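Local coordinates for uncharacterized protein (Desulfotomaculum acetoxidans, PDB 3U4Y) that is of unknown function but folds as a seven-bladed beta-propeller of a lactonase-like family, which leaves any enzymatic role open, at residues 9-19 with 313-322; 261-272 with 289-300. All coordinates share one frame; numbering follows the deposited sequence.

Contact 1: residues 9-19 with 313-322; sequences SNFGIVVEQHL and IEANGGIAIC
I13 and A320 form the central hydrogen-bonded pair of an antiparallel join that closes a beta-propeller in the velcro manner: 319-321, near the chain's end, is the edge strand beside 11-16, near its start. Both amides are used, I13 N to A320 O at 2.9 Å and A320 N to I13 O at 3.1 Å. Bonds from C322 N to F11 O and V15 N to G318 O extend the pairing; past G317, N316 gives its N to V15 O and takes Q17 N on its O. Glycines suit the close passages: a beta carbon on G12 would run into A320 O, and one on G317 into V15 CB.

Polar side chains gather where 9-19 turns away. The carboxylate of E16 accepts E314 N on OE2 (3.2 Å) and is also held by R21 and S23. With CG between the backbone N and the carbonyl carbon (chi1 61°), the H18 ring lies across E314, 19° from coplanar with its carboxylate, and NE2 gives a somewhat bent bond to the anti lone pair of E314 OE2 (2.6 Å), which is tilted from the ring plane. A leucine here would probably leave that oxygen without its imidazole donor and E314 freer to swing.

Among the apolar contacts, V14 CG1 meets I313 CD1 tip to tip at 3.8 Å, branched chains suiting a buried place. SG of C322, disulfide-bonded to C51, stands anti to the backbone N (chi1 -174°), which carries it obliquely beside the F11 ring, while C322 CB makes a CH-pi contact over one face, 4.1 Å from the centroid.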
loop_
_atom_site.group_PDB
_atom_site.type_symbol
_atom_site.label_atom_id
_atom_site.label_comp_id
_atom_site.label_asym_id
_atom_site.label_seq_id
_atom_site.Cartn_x
_atom_site.Cartn_y
_atom_site.Cartn_z
ATOM N N SER A 9 -0.500 -5.460 20.138
ATOM C CA SER A 9 -0.742 -4.646 18.965
ATOM C C SER A 9 0.541 -3.968 18.528
ATOM O O SER A 9 0.526 -2.978 17.796
ATOM C CB SER A 9 -1.837 -3.630 19.243
ATOM O OG SER A 9 -3.083 -4.290 19.355
ATOM N N ASN A 10 1.657 -4.525 18.973
ATOM C CA ASN A 10 2.951 -4.035 18.552
ATOM C C ASN A 10 3.635 -5.022 17.624
ATOM O O ASN A 10 4.577 -5.721 17.998
ATOM C CB ASN A 10 3.795 -3.683 19.766
ATOM C CG ASN A 10 3.271 -2.466 20.473
ATOM O OD1 ASN A 10 2.244 -2.529 21.148
ATOM N ND2 ASN A 10 3.949 -1.333 20.292
ATOM N N PHE A 11 3.138 -5.058 16.398
ATOM C CA PHE A 11 3.555 -6.063 15.443
ATOM C C PHE A 11 3.205 -5.651 14.022
ATOM O O PHE A 11 2.383 -4.762 13.794
ATOM C CB PHE A 11 2.863 -7.391 15.763
ATOM C CG PHE A 11 1.467 -7.506 15.205
ATOM C CD1 PHE A 11 1.252 -7.899 13.895
ATOM C CD2 PHE A 11 0.371 -7.224 15.990
ATOM C CE1 PHE A 11 -0.040 -8.000 13.389
ATOM C CE2 PHE A 11 -0.921 -7.330 15.480
ATOM C CZ PHE A 11 -1.126 -7.717 14.189
ATOM N N GLY A 12 3.814 -6.335 13.069
ATOM C CA GLY A 12 3.559 -6.077 11.669
ATOM C C GLY A 12 3.799 -7.314 10.828
ATOM O O GLY A 12 4.271 -8.331 11.320
ATOM N N ILE A 13 3.484 -7.220 9.546
ATOM C CA ILE A 13 3.588 -8.359 8.653
ATOM C C ILE A 13 4.337 -7.959 7.386
ATOM O O ILE A 13 4.160 -6.867 6.888
ATOM C CB ILE A 13 2.184 -8.938 8.318
ATOM C CG1 ILE A 13 2.291 -10.085 7.325
ATOM C CG2 ILE A 13 1.232 -7.865 7.775
ATOM C CD1 ILE A 13 0.957 -10.455 6.750
ATOM N N VAL A 14 5.187 -8.839 6.878
ATOM C CA VAL A 14 5.965 -8.525 5.694
ATOM C C VAL A 14 6.086 -9.723 4.771
ATOM O O VAL A 14 6.303 -10.852 5.216
ATOM C CB VAL A 14 7.371 -8.024 6.054
ATOM C CG1 VAL A 14 8.150 -9.098 6.794
ATOM C CG2 VAL A 14 8.109 -7.582 4.802
ATOM N N VAL A 15 5.954 -9.461 3.476
ATOM C CA VAL A 15 5.995 -10.514 2.473
ATOM C C VAL A 15 7.420 -10.841 2.039
ATOM O O VAL A 15 8.251 -9.946 1.888
ATOM C CB VAL A 15 5.155 -10.134 1.261
ATOM C CG1 VAL A 15 5.305 -11.174 0.176
ATOM C CG2 VAL A 15 3.699 -9.955 1.676
ATOM N N GLU A 16 7.703 -12.132 1.881
ATOM C CA GLU A 16 8.968 -12.585 1.311
ATOM C C GLU A 16 8.657 -13.425 0.105
ATOM O O GLU A 16 8.419 -14.619 0.214
ATOM C CB GLU A 16 9.755 -13.400 2.311
ATOM C CG GLU A 16 10.211 -12.590 3.484
ATOM C CD GLU A 16 10.345 -13.430 4.721
ATOM O OE1 GLU A 16 9.307 -13.871 5.268
ATOM O OE2 GLU A 16 11.493 -13.654 5.140
ATOM N N GLN A 17 8.648 -12.784 -1.052
ATOM C CA GLN A 17 8.088 -13.381 -2.246
ATOM C C GLN A 17 8.853 -14.612 -2.709
ATOM O O GLN A 17 8.263 -15.579 -3.188
ATOM C CB GLN A 17 8.051 -12.356 -3.374
ATOM C CG GLN A 17 7.373 -12.895 -4.595
ATOM C CD GLN A 17 7.492 -11.977 -5.767
ATOM O OE1 GLN A 17 8.531 -11.936 -6.437
ATOM N NE2 GLN A 17 6.431 -11.225 -6.035
ATOM N N HIS A 18 10.171 -14.570 -2.570
ATOM C CA HIS A 18 11.002 -15.628 -3.108
ATOM C C HIS A 18 11.000 -16.866 -2.227
ATOM O O HIS A 18 11.381 -17.945 -2.667
ATOM C CB HIS A 18 12.421 -15.136 -3.324
ATOM C CG HIS A 18 13.096 -14.673 -2.080
ATOM N ND1 HIS A 18 12.542 -13.733 -1.240
ATOM C CD2 HIS A 18 14.290 -15.008 -1.537
ATOM C CE1 HIS A 18 13.363 -13.514 -0.230
ATOM N NE2 HIS A 18 14.433 -14.275 -0.386
ATOM N N LEU A 19 10.574 -16.714 -0.980
ATOM C CA LEU A 19 10.461 -17.854 -0.087
ATOM C C LEU A 19 9.020 -18.310 -0.082
ATOM O O LEU A 19 8.669 -19.280 0.574
ATOM C CB LEU A 19 10.911 -17.496 1.323
ATOM C CG LEU A 19 12.316 -16.908 1.362
ATOM C CD1 LEU A 19 12.969 -17.120 2.713
ATOM C CD2 LEU A 19 13.139 -17.531 0.267
ATOM N N ILE A 313 14.941 -11.899 8.136
ATOM C CA ILE A 313 13.830 -11.733 7.196
ATOM C C ILE A 313 14.402 -11.225 5.888
ATOM O O ILE A 313 15.077 -10.199 5.864
ATOM C CB ILE A 313 12.779 -10.701 7.660
ATOM C CG1 ILE A 313 12.022 -11.171 8.902
ATOM C CG2 ILE A 313 11.776 -10.451 6.558
ATOM C CD1 ILE A 313 10.857 -10.267 9.258
ATOM N N GLU A 314 14.135 -11.938 4.800
ATOM C CA GLU A 314 14.597 -11.517 3.490
ATOM C C GLU A 314 13.475 -10.739 2.809
ATOM O O GLU A 314 12.657 -11.284 2.074
ATOM C CB GLU A 314 15.042 -12.734 2.685
ATOM C CG GLU A 314 16.083 -13.585 3.424
ATOM C CD GLU A 314 16.490 -14.848 2.668
ATOM O OE1 GLU A 314 17.382 -15.573 3.164
ATOM O OE2 GLU A 314 15.919 -15.119 1.588
ATOM N N ALA A 315 13.425 -9.447 3.088
ATOM C CA ALA A 315 12.285 -8.658 2.678
ATOM C C ALA A 315 12.115 -8.759 1.181
ATOM O O ALA A 315 13.095 -8.795 0.449
ATOM C CB ALA A 315 12.462 -7.211 3.111
ATOM N N ASN A 316 10.866 -8.803 0.735
ATOM C CA ASN A 316 10.574 -8.920 -0.675
ATOM C C ASN A 316 9.081 -8.783 -0.923
ATOM O O ASN A 316 8.379 -9.754 -1.100
ATOM C CB ASN A 316 11.066 -10.273 -1.164
ATOM C CG ASN A 316 11.349 -10.301 -2.649
ATOM O OD1 ASN A 316 10.964 -9.406 -3.406
ATOM N ND2 ASN A 316 12.022 -11.353 -3.079
ATOM N N GLY A 317 8.586 -7.563 -0.933
ATOM C CA GLY A 317 7.163 -7.371 -1.103
ATOM C C GLY A 317 6.592 -6.380 -0.112
ATOM O O GLY A 317 7.331 -5.677 0.584
ATOM N N GLY A 318 5.266 -6.331 -0.057
ATOM C CA GLY A 318 4.556 -5.373 0.761
ATOM C C GLY A 318 4.863 -5.494 2.241
ATOM O O GLY A 318 5.527 -6.438 2.689
ATOM N N ILE A 319 4.372 -4.518 2.999
ATOM C CA ILE A 319 4.566 -4.471 4.437
ATOM C C ILE A 319 3.442 -3.676 5.051
ATOM O O ILE A 319 3.003 -2.673 4.482
ATOM C CB ILE A 319 5.907 -3.817 4.803
ATOM C CG1 ILE A 319 5.944 -3.437 6.282
ATOM C CG2 ILE A 319 6.155 -2.581 3.972
ATOM C CD1 ILE A 319 7.341 -3.058 6.743
ATOM N N ALA A 320 2.970 -4.138 6.208
ATOM C CA ALA A 320 1.884 -3.486 6.937
ATOM C C ALA A 320 2.148 -3.520 8.421
ATOM O O ALA A 320 2.706 -4.478 8.938
ATOM C CB ALA A 320 0.558 -4.147 6.644
ATOM N N ILE A 321 1.744 -2.469 9.115
ATOM C CA ILE A 321 1.928 -2.439 10.549
ATOM C C ILE A 321 0.577 -2.270 11.235
ATOM O O ILE A 321 -0.365 -1.745 10.650
ATOM C CB ILE A 321 2.942 -1.359 10.944
ATOM C CG1 ILE A 321 4.276 -1.641 10.252
ATOM C CG2 ILE A 321 3.108 -1.304 12.429
ATOM C CD1 ILE A 321 5.483 -1.075 10.946
ATOM N N CYS A 322 0.475 -2.759 12.463
ATOM C CA CYS A 322 -0.773 -2.715 13.203
ATOM C C CYS A 322 -1.113 -1.286 13.601
ATOM O O CYS A 322 -0.284 -0.592 14.195
ATOM C CB CYS A 322 -0.658 -3.579 14.453
ATOM S SG CYS A 322 -2.211 -3.722 15.322
#

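Contact 2: residues 261-272 with 289-300; sequences FGHGLLIDPRPL and ISANISRELKVF
L266 O accepts both I293 N (3.2 Å) and S294 N (2.9 Å), both from the same face of its carbonyl plane, where the extended segment after strand 261-262 passes the turn between strands 289-291 and 296-300. S294 suits this turn because its OG accepts L266 N at 3.3 Å, gripping L266 through both its N and its O.

L265 is directed toward 289-300 and buried there; its CG, anti to the carbonyl carbon (chi1 -68°), carries CD1 onto A291 CB at 3.7 Å and onto I289 CG2, the small alanine leaving room for the branch. L266 CB rests against I293 CG2. H263 CB touches both I289 CD1 and F300 CZ, each at 3.8 Å, while its ring is fixed by L265 N on ND1 and by T239 O on NE2. F300 brings its edge to H263 O, and its ring meets that of F261 obliquely, centroids 5.8 Å apart and planes at 39°.

All the neighbours are strands and loops: L238 of strand 234-238, in the blade that 254-262 completes, meets H263 and I267 and also I289 of the next blade, and V306 of strand 306-309 packs on K298 and F300.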
loop_
_atom_site.group_PDB
_atom_site.type_symbol
_atom_site.label_atom_id
_atom_site.label_comp_id
_atom_site.label_asym_id
_atom_site.label_seq_id
_atom_site.Cartn_x
_atom_site.Cartn_y
_atom_site.Cartn_z
ATOM N N PHE A 261 16.760 11.848 4.046
ATOM C CA PHE A 261 17.874 11.099 4.605
ATOM C C PHE A 261 17.986 9.821 3.814
ATOM O O PHE A 261 16.991 9.326 3.294
ATOM C CB PHE A 261 17.738 10.860 6.120
ATOM C CG PHE A 261 16.511 10.080 6.529
ATOM C CD1 PHE A 261 16.514 8.691 6.512
ATOM C CD2 PHE A 261 15.372 10.733 6.978
ATOM C CE1 PHE A 261 15.389 7.970 6.904
ATOM C CE2 PHE A 261 14.247 10.022 7.370
ATOM C CZ PHE A 261 14.256 8.635 7.331
ATOM N N GLY A 262 19.203 9.316 3.673
ATOM C CA GLY A 262 19.423 8.151 2.843
ATOM C C GLY A 262 19.291 6.859 3.620
ATOM O O GLY A 262 19.865 6.701 4.698
ATOM N N HIS A 263 18.542 5.916 3.070
ATOM C CA HIS A 263 18.382 4.646 3.750
ATOM C C HIS A 263 19.562 3.686 3.542
ATOM O O HIS A 263 19.742 2.734 4.302
ATOM C CB HIS A 263 17.063 3.995 3.366
ATOM C CG HIS A 263 16.739 4.083 1.911
ATOM N ND1 HIS A 263 17.632 3.719 0.927
ATOM C CD2 HIS A 263 15.609 4.470 1.271
ATOM C CE1 HIS A 263 17.068 3.889 -0.257
ATOM N NE2 HIS A 263 15.840 4.341 -0.076
ATOM N N GLY A 264 20.379 3.952 2.530
ATOM C CA GLY A 264 21.501 3.083 2.239
ATOM C C GLY A 264 21.040 1.652 2.048
ATOM O O GLY A 264 21.620 0.729 2.601
ATOM N N LEU A 265 19.973 1.481 1.276
ATOM C CA LEU A 265 19.449 0.167 0.946
ATOM C C LEU A 265 19.310 0.031 -0.560
ATOM O O LEU A 265 19.154 1.031 -1.278
ATOM C CB LEU A 265 18.067 -0.042 1.560
ATOM C CG LEU A 265 17.958 -0.154 3.067
ATOM C CD1 LEU A 265 16.496 -0.359 3.484
ATOM C CD2 LEU A 265 18.853 -1.286 3.547
ATOM N N LEU A 266 19.352 -1.211 -1.033
ATOM C CA LEU A 266 19.061 -1.496 -2.423
ATOM C C LEU A 266 17.597 -1.890 -2.519
ATOM O O LEU A 266 17.155 -2.829 -1.858
ATOM C CB LEU A 266 19.961 -2.613 -2.929
ATOM C CG LEU A 266 21.451 -2.304 -2.760
ATOM C CD1 LEU A 266 22.288 -3.504 -3.129
ATOM C CD2 LEU A 266 21.857 -1.103 -3.588
ATOM N N ILE A 267 16.839 -1.148 -3.320
ATOM C CA ILE A 267 15.417 -1.411 -3.471
ATOM C C ILE A 267 15.015 -1.071 -4.907
ATOM O O ILE A 267 15.734 -0.316 -5.564
ATOM C CB ILE A 267 14.584 -0.639 -2.397
ATOM C CG1 ILE A 267 13.251 -0.149 -2.954
ATOM C CG2 ILE A 267 15.351 0.551 -1.843
ATOM C CD1 ILE A 267 12.392 0.468 -1.911
ATOM N N ASP A 268 13.917 -1.660 -5.400
ATOM C CA ASP A 268 13.406 -1.391 -6.750
ATOM C C ASP A 268 11.892 -1.621 -6.882
ATOM O O ASP A 268 11.465 -2.703 -7.255
ATOM C CB ASP A 268 14.142 -2.263 -7.780
ATOM C CG ASP A 268 13.774 -1.925 -9.238
ATOM O OD1 ASP A 268 12.613 -1.538 -9.527
ATOM O OD2 ASP A 268 14.666 -2.056 -10.106
ATOM N N PRO A 269 11.073 -0.591 -6.617
ATOM C CA PRO A 269 9.609 -0.743 -6.588
ATOM C C PRO A 269 8.969 -1.548 -7.724
ATOM O O PRO A 269 8.006 -2.278 -7.497
ATOM C CB PRO A 269 9.097 0.716 -6.638
ATOM C CG PRO A 269 10.316 1.590 -6.764
ATOM C CD PRO A 269 11.471 0.777 -6.263
ATOM N N ARG A 270 9.492 -1.403 -8.932
ATOM C CA ARG A 270 8.735 -1.747 -10.131
ATOM C C ARG A 270 8.034 -3.109 -10.106
ATOM O O ARG A 270 6.829 -3.202 -10.374
ATOM C CB ARG A 270 9.619 -1.591 -11.366
ATOM C CG ARG A 270 9.854 -0.167 -11.733
ATOM C CD ARG A 270 10.841 -0.065 -12.842
ATOM N NE ARG A 270 12.166 0.266 -12.344
ATOM C CZ ARG A 270 13.290 -0.186 -12.888
ATOM N NH1 ARG A 270 13.234 -1.005 -13.940
ATOM N NH2 ARG A 270 14.464 0.172 -12.375
ATOM N N PRO A 271 8.787 -4.171 -9.788
ATOM C CA PRO A 271 8.302 -5.556 -9.784
ATOM C C PRO A 271 7.361 -5.944 -8.633
ATOM O O PRO A 271 7.090 -7.126 -8.459
ATOM C CB PRO A 271 9.591 -6.356 -9.692
ATOM C CG PRO A 271 10.569 -5.462 -9.091
ATOM C CD PRO A 271 10.243 -4.111 -9.581
ATOM N N LEU A 272 6.882 -4.972 -7.861
ATOM C CA LEU A 272 5.913 -5.227 -6.798
ATOM C C LEU A 272 4.620 -4.412 -6.981
ATOM O O LEU A 272 3.898 -4.158 -6.030
ATOM C CB LEU A 272 6.549 -4.957 -5.439
ATOM C CG LEU A 272 7.791 -5.787 -5.154
ATOM C CD1 LEU A 272 8.391 -5.390 -3.846
ATOM C CD2 LEU A 272 7.406 -7.233 -5.096
ATOM N N ILE A 289 11.207 -0.044 6.605
ATOM C CA ILE A 289 11.402 -0.146 5.153
ATOM C C ILE A 289 11.675 -1.585 4.713
ATOM O O ILE A 289 12.535 -2.265 5.295
ATOM C CB ILE A 289 12.588 0.721 4.640
ATOM C CG1 ILE A 289 12.486 2.170 5.112
ATOM C CG2 ILE A 289 12.640 0.697 3.153
ATOM C CD1 ILE A 289 13.573 3.071 4.558
ATOM N N SER A 290 10.947 -2.031 3.686
ATOM C CA SER A 290 11.124 -3.362 3.099
ATOM C C SER A 290 11.909 -3.313 1.782
ATOM O O SER A 290 11.328 -3.161 0.704
ATOM C CB SER A 290 9.775 -4.050 2.892
ATOM O OG SER A 290 9.843 -5.026 1.865
ATOM N N ALA A 291 13.229 -3.466 1.895
ATOM C CA ALA A 291 14.165 -3.393 0.777
ATOM C C ALA A 291 14.103 -4.594 -0.172
ATOM O O ALA A 291 14.810 -5.583 0.003
ATOM C CB ALA A 291 15.583 -3.200 1.296
ATOM N N ASN A 292 13.222 -4.488 -1.159
ATOM C CA ASN A 292 13.211 -5.312 -2.365
ATOM C C ASN A 292 14.467 -6.124 -2.688
ATOM O O ASN A 292 14.401 -7.337 -2.846
ATOM C CB ASN A 292 12.938 -4.391 -3.557
ATOM C CG ASN A 292 11.950 -4.971 -4.509
ATOM O OD1 ASN A 292 11.362 -6.013 -4.241
ATOM N ND2 ASN A 292 11.745 -4.302 -5.633
ATOM N N ILE A 293 15.603 -5.440 -2.817
ATOM C CA ILE A 293 16.807 -6.013 -3.421
ATOM C C ILE A 293 17.940 -6.261 -2.425
ATOM O O ILE A 293 18.800 -7.105 -2.653
ATOM C CB ILE A 293 17.318 -5.132 -4.599
ATOM C CG1 ILE A 293 16.369 -5.226 -5.787
ATOM C CG2 ILE A 293 18.709 -5.536 -5.029
ATOM C CD1 ILE A 293 17.047 -5.055 -7.128
ATOM N N SER A 294 17.955 -5.518 -1.328
ATOM C CA SER A 294 18.905 -5.794 -0.259
ATOM C C SER A 294 18.327 -6.920 0.578
ATOM O O SER A 294 19.049 -7.596 1.325
ATOM C CB SER A 294 19.161 -4.544 0.597
ATOM O OG SER A 294 20.432 -3.972 0.305
ATOM N N ARG A 295 17.015 -7.117 0.433
ATOM C CA ARG A 295 16.301 -8.186 1.121
ATOM C C ARG A 295 16.475 -8.020 2.626
ATOM O O ARG A 295 16.854 -8.962 3.327
ATOM C CB ARG A 295 16.824 -9.548 0.673
ATOM C CG ARG A 295 16.650 -9.834 -0.819
ATOM C CD ARG A 295 15.451 -10.721 -1.109
ATOM N NE ARG A 295 15.105 -10.718 -2.528
ATOM C CZ ARG A 295 15.450 -11.663 -3.394
ATOM N NH1 ARG A 295 16.145 -12.712 -2.987
ATOM N NH2 ARG A 295 15.093 -11.562 -4.669
ATOM N N GLU A 296 16.219 -6.802 3.103
ATOM C CA GLU A 296 16.402 -6.450 4.505
ATOM C C GLU A 296 15.177 -5.694 4.992
ATOM O O GLU A 296 14.533 -5.002 4.224
ATOM C CB GLU A 296 17.674 -5.606 4.688
ATOM C CG GLU A 296 18.052 -5.309 6.135
ATOM C CD GLU A 296 19.526 -4.942 6.323
ATOM O OE1 GLU A 296 19.851 -4.209 7.293
ATOM O OE2 GLU A 296 20.361 -5.399 5.508
ATOM N N LEU A 297 14.825 -5.864 6.260
ATOM C CA LEU A 297 13.826 -4.999 6.877
ATOM C C LEU A 297 14.532 -4.047 7.830
ATOM O O LEU A 297 14.866 -4.428 8.946
ATOM C CB LEU A 297 12.782 -5.822 7.624
ATOM C CG LEU A 297 11.624 -5.031 8.242
ATOM C CD1 LEU A 297 11.053 -4.026 7.264
ATOM C CD2 LEU A 297 10.528 -5.953 8.719
ATOM N N LYS A 298 14.780 -2.817 7.391
ATOM C CA LYS A 298 15.518 -1.875 8.225
ATOM C C LYS A 298 14.555 -0.921 8.929
ATOM O O LYS A 298 13.491 -0.600 8.404
ATOM C CB LYS A 298 16.535 -1.097 7.387
ATOM C CG LYS A 298 17.860 -0.852 8.090
ATOM C CD LYS A 298 18.763 0.079 7.286
ATOM C CE LYS A 298 20.089 0.320 8.009
ATOM N NZ LYS A 298 20.839 1.522 7.524
ATOM N N VAL A 299 14.917 -0.480 10.127
ATOM C CA VAL A 299 14.067 0.436 10.870
ATOM C C VAL A 299 14.816 1.716 11.205
ATOM O O VAL A 299 15.961 1.689 11.668
ATOM C CB VAL A 299 13.522 -0.206 12.129
ATOM C CG1 VAL A 299 12.455 0.657 12.735
ATOM C CG2 VAL A 299 12.941 -1.553 11.780
ATOM N N PHE A 300 14.160 2.836 10.931
ATOM C CA PHE A 300 14.740 4.132 11.166
ATOM C C PHE A 300 13.807 4.894 12.051
ATOM O O PHE A 300 12.630 4.563 12.164
ATOM C CB PHE A 300 14.849 4.905 9.864
ATOM C CG PHE A 300 15.783 4.302 8.875
ATOM C CD1 PHE A 300 17.066 4.802 8.723
ATOM C CD2 PHE A 300 15.381 3.240 8.079
ATOM C CE1 PHE A 300 17.937 4.255 7.795
ATOM C CE2 PHE A 300 16.244 2.682 7.151
ATOM C CZ PHE A 300 17.528 3.193 7.009
#

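How the contacts relate
Contact 1 is the more deeply buried, a true strand pairing that joins the two ends of the chain within one blade; contact 2 is partly exposed and lays the connection leaving strand 254-262 against the blade that follows. Their chemistry differs accordingly. The first rests on regular backbone bonds, with a disulfide at one end and charged groups at the other, the second on scattered apolar packing and a few bonds to one turn. Along the chain, 261-300 lies inside the long loop that contact 1 closes. The two also touch in space: S290 OG probably donates to G317 O at 2.9 Å, and R295 packs beside H18 and N316, so neighbouring blades meet here.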